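Local coordinates for lipase, class 3 (Penicillium roqueforti FM164, PDB 6L7N), which probably hydrolyses the ester bonds of acylglycerol lipids, as a fungal class 3 lipase of the alpha/beta-hydrolase fold, at residues F97-P102 and M211-I216; G149-T154 and A174-A179; A156-R161 and K185-Q190. One frame throughout, in Å; residues are numbered along the deposited sequence.

Contact 1: residues F97-P102 and M211-I216; sequences FVYTNP and MGYVHI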
loop_
_atom_site.group_PDB
_atom_site.type_symbol
_atom_site.label_atom_id
_atom_site.label_comp_id
_atom_site.label_asym_id
_atom_site.label_seq_id
_atom_site.Cartn_x
_atom_site.Cartn_y
_atom_site.Cartn_z
ATOM N N PHE A 97 -1.546 -5.023 -18.976
ATOM C CA PHE A 97 -0.308 -4.848 -18.230
ATOM C C PHE A 97 0.885 -4.894 -19.179
ATOM O O PHE A 97 0.775 -5.355 -20.315
ATOM C CB PHE A 97 -0.238 -5.908 -17.135
ATOM C CG PHE A 97 -1.482 -5.939 -16.301
ATOM C CD1 PHE A 97 -1.858 -4.810 -15.576
ATOM C CD2 PHE A 97 -2.327 -7.035 -16.315
ATOM C CE1 PHE A 97 -3.020 -4.804 -14.820
ATOM C CE2 PHE A 97 -3.510 -7.030 -15.575
ATOM C CZ PHE A 97 -3.852 -5.913 -14.819
ATOM N N VAL A 98 2.014 -4.339 -18.735
ATOM C CA VAL A 98 3.249 -4.315 -19.526
ATOM C C VAL A 98 4.433 -4.438 -18.570
ATOM O O VAL A 98 4.471 -3.776 -17.531
ATOM C CB VAL A 98 3.382 -3.025 -20.371
ATOM C CG1 VAL A 98 4.685 -3.035 -21.166
ATOM C CG2 VAL A 98 2.194 -2.808 -21.297
ATOM N N TYR A 99 5.407 -5.278 -18.923
ATOM C CA TYR A 99 6.621 -5.370 -18.129
ATOM C C TYR A 99 7.535 -4.171 -18.377
ATOM O O TYR A 99 7.505 -3.537 -19.438
ATOM C CB TYR A 99 7.406 -6.632 -18.469
ATOM C CG TYR A 99 6.773 -7.914 -18.020
ATOM C CD1 TYR A 99 6.695 -8.240 -16.676
ATOM C CD2 TYR A 99 6.263 -8.809 -18.944
ATOM C CE1 TYR A 99 6.125 -9.418 -16.265
ATOM C CE2 TYR A 99 5.698 -9.992 -18.544
ATOM C CZ TYR A 99 5.622 -10.290 -17.206
ATOM O OH TYR A 99 5.049 -11.481 -16.817
ATOM N N THR A 100 8.388 -3.888 -17.388
ATOM C CA THR A 100 9.492 -2.952 -17.569
ATOM C C THR A 100 10.615 -3.315 -16.608
ATOM O O THR A 100 10.404 -4.002 -15.604
ATOM C CB THR A 100 9.073 -1.488 -17.353
ATOM O OG1 THR A 100 10.087 -0.626 -17.875
ATOM C CG2 THR A 100 8.928 -1.179 -15.858
ATOM N N ASN A 101 11.824 -2.850 -16.940
ATOM C CA ASN A 101 13.017 -3.122 -16.147
ATOM C C ASN A 101 13.287 -1.929 -15.246
ATOM O O ASN A 101 13.767 -0.897 -15.732
ATOM C CB ASN A 101 14.218 -3.389 -17.056
ATOM C CG ASN A 101 15.503 -3.702 -16.278
ATOM O OD1 ASN A 101 15.580 -3.530 -15.064
ATOM N ND2 ASN A 101 16.517 -4.181 -16.992
ATOM N N PRO A 102 13.010 -2.019 -13.944
ATOM C CA PRO A 102 13.147 -0.858 -13.055
ATOM C C PRO A 102 14.554 -0.635 -12.521
ATOM O O PRO A 102 14.754 0.303 -11.742
ATOM C CB PRO A 102 12.181 -1.201 -11.920
ATOM C CG PRO A 102 12.264 -2.687 -11.809
ATOM C CD PRO A 102 12.451 -3.189 -13.244
ATOM N N MET A 211 0.393 -14.654 -16.003
ATOM C CA MET A 211 1.050 -13.606 -16.762
ATOM C C MET A 211 2.457 -13.315 -16.260
ATOM O O MET A 211 3.044 -12.308 -16.658
ATOM C CB MET A 211 0.207 -12.332 -16.724
ATOM C CG MET A 211 -0.999 -12.393 -17.643
ATOM S SD MET A 211 -1.796 -10.789 -17.787
ATOM C CE MET A 211 -2.788 -10.846 -16.318
ATOM N N GLY A 212 3.016 -14.167 -15.405
ATOM C CA GLY A 212 4.384 -13.989 -14.959
ATOM C C GLY A 212 4.575 -13.161 -13.700
ATOM O O GLY A 212 5.720 -13.003 -13.253
ATOM N N TYR A 213 3.507 -12.656 -13.106
ATOM C CA TYR A 213 3.602 -11.801 -11.933
ATOM C C TYR A 213 3.507 -12.639 -10.659
ATOM O O TYR A 213 2.839 -13.668 -10.620
ATOM C CB TYR A 213 2.487 -10.751 -11.968
ATOM C CG TYR A 213 2.712 -9.695 -13.028
ATOM C CD1 TYR A 213 2.322 -9.909 -14.346
ATOM C CD2 TYR A 213 3.348 -8.492 -12.714
ATOM C CE1 TYR A 213 2.539 -8.960 -15.317
ATOM C CE2 TYR A 213 3.571 -7.541 -13.680
ATOM C CZ TYR A 213 3.171 -7.780 -14.987
ATOM O OH TYR A 213 3.396 -6.823 -15.955
ATOM N N VAL A 214 4.188 -12.189 -9.610
ATOM C CA VAL A 214 4.153 -12.883 -8.331
ATOM C C VAL A 214 4.084 -11.839 -7.227
ATOM O O VAL A 214 4.643 -10.747 -7.355
ATOM C CB VAL A 214 5.372 -13.811 -8.163
ATOM C CG1 VAL A 214 5.488 -14.352 -6.745
ATOM C CG2 VAL A 214 5.213 -14.984 -9.097
ATOM N N HIS A 215 3.363 -12.174 -6.156
ATOM C CA HIS A 215 3.223 -11.309 -4.990
ATOM C C HIS A 215 4.412 -11.415 -4.046
ATOM O O HIS A 215 5.074 -12.454 -3.940
ATOM C CB HIS A 215 1.990 -11.677 -4.173
ATOM C CG HIS A 215 0.768 -10.910 -4.532
ATOM N ND1 HIS A 215 0.721 -9.532 -4.511
ATOM C CD2 HIS A 215 -0.470 -11.328 -4.891
ATOM C CE1 HIS A 215 -0.492 -9.134 -4.857
ATOM N NE2 HIS A 215 -1.236 -10.204 -5.084
ATOM N N ILE A 216 4.618 -10.332 -3.290
ATOM C CA ILE A 216 5.454 -10.389 -2.098
ATOM C C ILE A 216 4.813 -11.327 -1.086
ATOM O O ILE A 216 3.586 -11.339 -0.910
ATOM C CB ILE A 216 5.624 -8.988 -1.481
ATOM C CG1 ILE A 216 6.019 -7.951 -2.534
ATOM C CG2 ILE A 216 6.646 -8.997 -0.336
ATOM C CD1 ILE A 216 6.967 -8.448 -3.558
#
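Tyr99 and Tyr213 lay their rings nearly parallel, with planes 9° apart, but slid so far past each other that overlap is slight: the centroids are 4.9 Å apart. What meets is rim on rim. Tyr99 CE1 sits 3.6 Å from Tyr213 CZ, over one face of the Tyr213 ring, while the hydroxyl end of Tyr213 lies in turn over a face of Tyr99. Both rings have CG anti to the carbonyl carbon, and the two side chains run in opposite directions. The Tyr99 hydroxyl reaches the turn at Gly212, where its modelled approach to the Met211 carbonyl is doubtful.

A second pair lies beside the first. Met211 bends at its last torsion (chi3 -83°) and brings CE to the edge of the Phe97 ring, 3.8 Å from Phe97 CD2, and SD stands 5.4 Å from the ring centroid, 85° off its normal. This is an edge-on Met-aromatic contact. Phe97 CB also approaches the Tyr213 hydroxyl.

Further out, Pro207 touches both Phe97 and Tyr213, and Trp91 meets the Phe97 ring. The backbone of Val98 bonds to Leu112 and that of Thr100 to Ala110, whereas Val214 pairs with Ala179. The aromatic pair therefore joins the short antiparallel ribbon 99-100 with 110-111 to the weakly bonded pair 179-180 with 213-214, at the surface of the alpha/beta-hydrolase fold, away from its central sheet.

Contact 2: residues G149-T154 and A174-A179; sequences GAAVAT and ASPRVA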
loop_
_atom_site.group_PDB
_atom_site.type_symbol
_atom_site.label_atom_id
_atom_site.label_comp_id
_atom_site.label_asym_id
_atom_site.label_seq_id
_atom_site.Cartn_x
_atom_site.Cartn_y
_atom_site.Cartn_z
ATOM N N GLY A 149 -2.716 2.347 -5.075
ATOM C CA GLY A 149 -1.716 3.040 -4.277
ATOM C C GLY A 149 -0.792 2.085 -3.545
ATOM O O GLY A 149 0.409 2.344 -3.404
ATOM N N ALA A 150 -1.337 0.966 -3.067
ATOM C CA ALA A 150 -0.489 -0.038 -2.436
ATOM C C ALA A 150 0.550 -0.574 -3.418
ATOM O O ALA A 150 1.707 -0.817 -3.043
ATOM C CB ALA A 150 -1.349 -1.167 -1.873
ATOM N N ALA A 151 0.168 -0.751 -4.684
ATOM C CA ALA A 151 1.152 -1.214 -5.653
ATOM C C ALA A 151 2.290 -0.211 -5.760
ATOM O O ALA A 151 3.464 -0.577 -5.641
ATOM C CB ALA A 151 0.491 -1.469 -7.012
ATOM N N VAL A 152 1.957 1.082 -5.846
ATOM C CA VAL A 152 3.016 2.082 -5.921
ATOM C C VAL A 152 3.836 2.054 -4.640
ATOM O O VAL A 152 5.078 2.104 -4.665
ATOM C CB VAL A 152 2.418 3.476 -6.186
ATOM C CG1 VAL A 152 3.488 4.547 -6.092
ATOM C CG2 VAL A 152 1.713 3.524 -7.565
ATOM N N ALA A 153 3.151 1.893 -3.501
ATOM C CA ALA A 153 3.853 1.861 -2.228
ATOM C C ALA A 153 4.878 0.742 -2.225
ATOM O O ALA A 153 6.041 0.949 -1.851
ATOM C CB ALA A 153 2.848 1.686 -1.086
ATOM N N THR A 154 4.483 -0.428 -2.725
ATOM C CA THR A 154 5.398 -1.561 -2.732
ATOM C C THR A 154 6.667 -1.219 -3.505
ATOM O O THR A 154 7.785 -1.340 -2.979
ATOM C CB THR A 154 4.686 -2.777 -3.320
ATOM O OG1 THR A 154 3.538 -3.092 -2.511
ATOM C CG2 THR A 154 5.620 -3.967 -3.370
ATOM N N ALA A 174 -4.563 -4.558 -0.024
ATOM C CA ALA A 174 -5.304 -4.852 -1.246
ATOM C C ALA A 174 -4.461 -4.626 -2.497
ATOM O O ALA A 174 -4.976 -4.211 -3.538
ATOM C CB ALA A 174 -6.595 -4.030 -1.324
ATOM N N SER A 175 -3.168 -4.899 -2.407
ATOM C CA SER A 175 -2.252 -4.562 -3.490
ATOM C C SER A 175 -2.398 -5.535 -4.660
ATOM O O SER A 175 -2.510 -6.741 -4.447
ATOM C CB SER A 175 -0.803 -4.607 -3.002
ATOM O OG SER A 175 0.089 -4.428 -4.098
ATOM N N PRO A 176 -2.346 -5.036 -5.896
ATOM C CA PRO A 176 -2.096 -5.912 -7.048
ATOM C C PRO A 176 -0.713 -6.537 -6.933
ATOM O O PRO A 176 0.115 -6.124 -6.121
ATOM C CB PRO A 176 -2.166 -4.964 -8.252
ATOM C CG PRO A 176 -2.758 -3.668 -7.735
ATOM C CD PRO A 176 -2.441 -3.612 -6.272
ATOM N N ARG A 177 -0.441 -7.529 -7.780
ATOM C CA ARG A 177 0.944 -7.918 -8.006
ATOM C C ARG A 177 1.657 -6.807 -8.770
ATOM O O ARG A 177 1.056 -6.093 -9.579
ATOM C CB ARG A 177 1.022 -9.235 -8.790
ATOM C CG ARG A 177 0.327 -10.391 -8.085
ATOM C CD ARG A 177 0.573 -11.723 -8.824
ATOM N NE ARG A 177 0.088 -12.851 -8.026
ATOM C CZ ARG A 177 -1.143 -13.346 -8.082
ATOM N NH1 ARG A 177 -2.051 -12.827 -8.901
ATOM N NH2 ARG A 177 -1.472 -14.371 -7.314
ATOM N N VAL A 178 2.945 -6.627 -8.482
ATOM C CA VAL A 178 3.688 -5.505 -9.035
ATOM C C VAL A 178 4.887 -5.935 -9.851
ATOM O O VAL A 178 5.549 -5.077 -10.450
ATOM C CB VAL A 178 4.126 -4.516 -7.930
ATOM C CG1 VAL A 178 2.968 -4.216 -7.035
ATOM C CG2 VAL A 178 5.296 -5.068 -7.133
ATOM N N ALA A 179 5.184 -7.231 -9.923
ATOM C CA ALA A 179 6.414 -7.609 -10.600
ATOM C C ALA A 179 6.472 -9.114 -10.802
ATOM O O ALA A 179 5.535 -9.844 -10.468
ATOM C CB ALA A 179 7.597 -7.152 -9.782
HETATM O O HOH W 1 2.347 -5.572 -3.094
#
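Ala150 puts its methyl 3.7 Å from Ser175 CB, where helix 148-161 meets the loop that leaves strand 169-173. This is alpha/beta-hydrolase architecture: the helix begins within a GxSxG sequence that fits a nucleophile elbow, with Gly149 probably its last glycine. The backbone CA atoms of Ala150 and Ser175 come within 5.0 Å, a close approach allowed by the small side chains.

One residue on, Ala151 CB touches two apolar groups, Pro176 CD and Val178 CG1, each at 3.7 Å and in directions roughly at right angles. Phe114 of helix 112-135 touches both Ala151 and Pro176, so this apolar patch continues into a second helix.

A turn later, Thr154 splits its branches. CG2, anti to the backbone N, meets Val178 CG2, while OG1 donates back to Ala150 O at 3.0 Å. That carbonyl also accepts the backbone N of Thr154, and the two donors arrive from opposite faces of its plane; OG1 comes from 36° above it.

The hydroxyls of Thr154 and Ser175 stand too far apart to bond directly, and one water bridges them by donating to both. Every touching residue is buried, and this water serves two hydroxyl oxygens beside the apolar contacts. Ser175 OG spends its own proton on Pro176 O, at 2.6 Å, in the carbonyl plane and on a lone pair.

Contact 3: residues A156-R161 and K185-Q190; sequences AVADLR and KHITAQ
Gln190 of helix 181-190 reaches across to Ala158 and Arg161 of helix 148-161. The short axes approach to 10.4 Å at 69°, and Ala158 and Ile187 are the nearest residues by CA. With CG anti to the carbonyl carbon and the chain extended beyond it, the Gln190 side chain lies obliquely against Arg161. Its CB comes first, 3.6 Å from Arg161 NH1. CG passes Arg161 CD loosely, and CD of the amide packs against that same methylene at 3.5 Å. At the tip the two amide atoms part company. OE1 accepts a hydrogen bond from Arg161 NH1 at 3.0 Å, with an N-H...O angle of 163°; the oxygen lies in the guanidinium plane, but the donor stands 43° out of the amide plane and off its lone pairs. The two flat groups are nearly perpendicular. NE2 passes over Arg161 CB and makes a weak bond to Ala158 O, at 3.4 Å.

Beside this polar pair, Ala158 CB meets Ile187 CG1 at 3.8 Å, and Ile187 continues onto Ile216. The Arg161 guanidinium has Val157 CG1 over the centre of one face. Its NH2 bonds to Ala168 O, and NH1 also reaches Asn193 OD1, whose amide nitrogen in turn bonds to Ile187 O. Arg161 is thus a buried cation whose identified acceptors, Ala168 O, Asn193 OD1 and Gln190 OE1, are neutral. Sharing its charge in this way probably offsets part of the cost of burying it, and the Gln190 amide links the two helices by one good bond through OE1 and one weak bond through NE2.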
loop_
_atom_site.group_PDB
_atom_site.type_symbol
_atom_site.label_atom_id
_atom_site.label_comp_id
_atom_site.label_asym_id
_atom_site.label_seq_id
_atom_site.Cartn_x
_atom_site.Cartn_y
_atom_site.Cartn_z
ATOM N N ALA A 156 7.816 1.678 -4.307
ATOM C CA ALA A 156 8.542 2.762 -3.668
ATOM C C ALA A 156 9.374 2.218 -2.519
ATOM O O ALA A 156 10.584 2.489 -2.432
ATOM C CB ALA A 156 7.573 3.846 -3.190
ATOM N N VAL A 157 8.763 1.369 -1.678
ATOM C CA VAL A 157 9.515 0.816 -0.557
ATOM C C VAL A 157 10.740 0.102 -1.077
ATOM O O VAL A 157 11.864 0.332 -0.611
ATOM C CB VAL A 157 8.668 -0.156 0.274
ATOM C CG1 VAL A 157 9.433 -0.540 1.518
ATOM C CG2 VAL A 157 7.429 0.435 0.660
ATOM N N ALA A 158 10.542 -0.765 -2.072
ATOM C CA ALA A 158 11.656 -1.612 -2.477
ATOM C C ALA A 158 12.793 -0.741 -2.977
ATOM O O ALA A 158 13.962 -0.940 -2.610
ATOM C CB ALA A 158 11.199 -2.605 -3.553
ATOM N N ASP A 159 12.436 0.309 -3.717
ATOM C CA ASP A 159 13.436 1.191 -4.292
ATOM C C ASP A 159 14.132 1.968 -3.192
ATOM O O ASP A 159 15.368 2.036 -3.146
ATOM C CB ASP A 159 12.755 2.129 -5.282
ATOM C CG ASP A 159 13.734 2.941 -6.099
ATOM O OD1 ASP A 159 14.937 2.598 -6.171
ATOM O OD2 ASP A 159 13.273 3.932 -6.682
ATOM N N LEU A 160 13.340 2.512 -2.257
ATOM C CA LEU A 160 13.930 3.288 -1.173
ATOM C C LEU A 160 14.822 2.427 -0.303
ATOM O O LEU A 160 15.758 2.942 0.324
ATOM C CB LEU A 160 12.842 3.935 -0.326
ATOM C CG LEU A 160 12.090 5.046 -1.058
ATOM C CD1 LEU A 160 10.863 5.480 -0.265
ATOM C CD2 LEU A 160 13.024 6.232 -1.352
ATOM N N ARG A 161 14.562 1.118 -0.251
ATOM C CA ARG A 161 15.411 0.314 0.614
ATOM C C ARG A 161 16.822 0.189 0.050
ATOM O O ARG A 161 17.761 -0.062 0.813
ATOM C CB ARG A 161 14.768 -1.056 0.836
ATOM C CG ARG A 161 13.571 -1.028 1.802
ATOM C CD ARG A 161 12.855 -2.386 1.793
ATOM N NE ARG A 161 11.726 -2.451 2.720
ATOM C CZ ARG A 161 10.698 -3.283 2.570
ATOM N NH1 ARG A 161 10.651 -4.093 1.519
ATOM N NH2 ARG A 161 9.704 -3.276 3.445
ATOM N N LYS A 185 10.741 -12.116 -5.095
ATOM C CA LYS A 185 11.705 -12.762 -4.204
ATOM C C LYS A 185 12.627 -11.739 -3.546
ATOM O O LYS A 185 12.933 -11.836 -2.351
ATOM C CB LYS A 185 12.511 -13.786 -4.998
ATOM C CG LYS A 185 13.508 -14.603 -4.217
ATOM C CD LYS A 185 14.160 -15.611 -5.167
ATOM C CE LYS A 185 15.517 -16.082 -4.678
ATOM N NZ LYS A 185 15.405 -17.156 -3.652
ATOM N N HIS A 186 13.055 -10.733 -4.307
ATOM C CA HIS A 186 13.944 -9.702 -3.769
ATOM C C HIS A 186 13.243 -8.863 -2.698
ATOM O O HIS A 186 13.777 -8.638 -1.595
ATOM C CB HIS A 186 14.430 -8.828 -4.927
ATOM C CG HIS A 186 15.280 -7.665 -4.511
ATOM N ND1 HIS A 186 16.622 -7.791 -4.218
ATOM C CD2 HIS A 186 14.981 -6.354 -4.340
ATOM C CE1 HIS A 186 17.114 -6.610 -3.883
ATOM N NE2 HIS A 186 16.139 -5.718 -3.954
ATOM N N ILE A 187 12.025 -8.420 -2.993
ATOM C CA ILE A 187 11.265 -7.656 -2.001
ATOM C C ILE A 187 10.972 -8.513 -0.774
ATOM O O ILE A 187 11.127 -8.069 0.369
ATOM C CB ILE A 187 9.961 -7.116 -2.610
ATOM C CG1 ILE A 187 10.225 -6.279 -3.873
ATOM C CG2 ILE A 187 9.186 -6.318 -1.537
ATOM C CD1 ILE A 187 8.961 -5.845 -4.590
ATOM N N THR A 188 10.533 -9.755 -0.985
ATOM C CA THR A 188 10.257 -10.628 0.152
ATOM C C THR A 188 11.480 -10.757 1.051
ATOM O O THR A 188 11.354 -10.737 2.282
ATOM C CB THR A 188 9.816 -12.013 -0.326
ATOM O OG1 THR A 188 8.575 -11.905 -1.036
ATOM C CG2 THR A 188 9.612 -12.924 0.863
ATOM N N ALA A 189 12.675 -10.869 0.450
ATOM C CA ALA A 189 13.896 -11.019 1.238
ATOM C C ALA A 189 14.303 -9.737 1.937
ATOM O O ALA A 189 15.082 -9.804 2.890
ATOM C CB ALA A 189 15.063 -11.489 0.376
ATOM N N GLN A 190 13.825 -8.571 1.475
ATOM C CA GLN A 190 14.110 -7.350 2.226
ATOM C C GLN A 190 13.448 -7.328 3.599
ATOM O O GLN A 190 13.880 -6.559 4.470
ATOM C CB GLN A 190 13.642 -6.124 1.447
ATOM C CG GLN A 190 14.464 -5.865 0.210
ATOM C CD GLN A 190 13.898 -4.736 -0.596
ATOM O OE1 GLN A 190 12.687 -4.593 -0.692
ATOM N NE2 GLN A 190 14.772 -3.909 -1.161
#

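Contacts 2 and 3 share helix 148-161: its first turns face the 174-179 loop and its last turns face helix 181-190. The centres of the two contacts are about 12 Å apart. Thr154 CG2 and Ile187 CD1, 4.0 Å apart, join them. Contact 1 lies farther out, its centre about 11 Å from that of contact 2 and 14 Å from that of contact 3. Segment 211-216 connects it to both, through a probable hydrogen bond from Val214 N to Ala179 O at 2.8 Å and through Ile216 CD1 against Ile187 CB at 3.4 Å. Contact 2 adjoins the probable Ser147-His261-Asp201 triad: Ala150 lies near it without touching, and Ala174 touches His261.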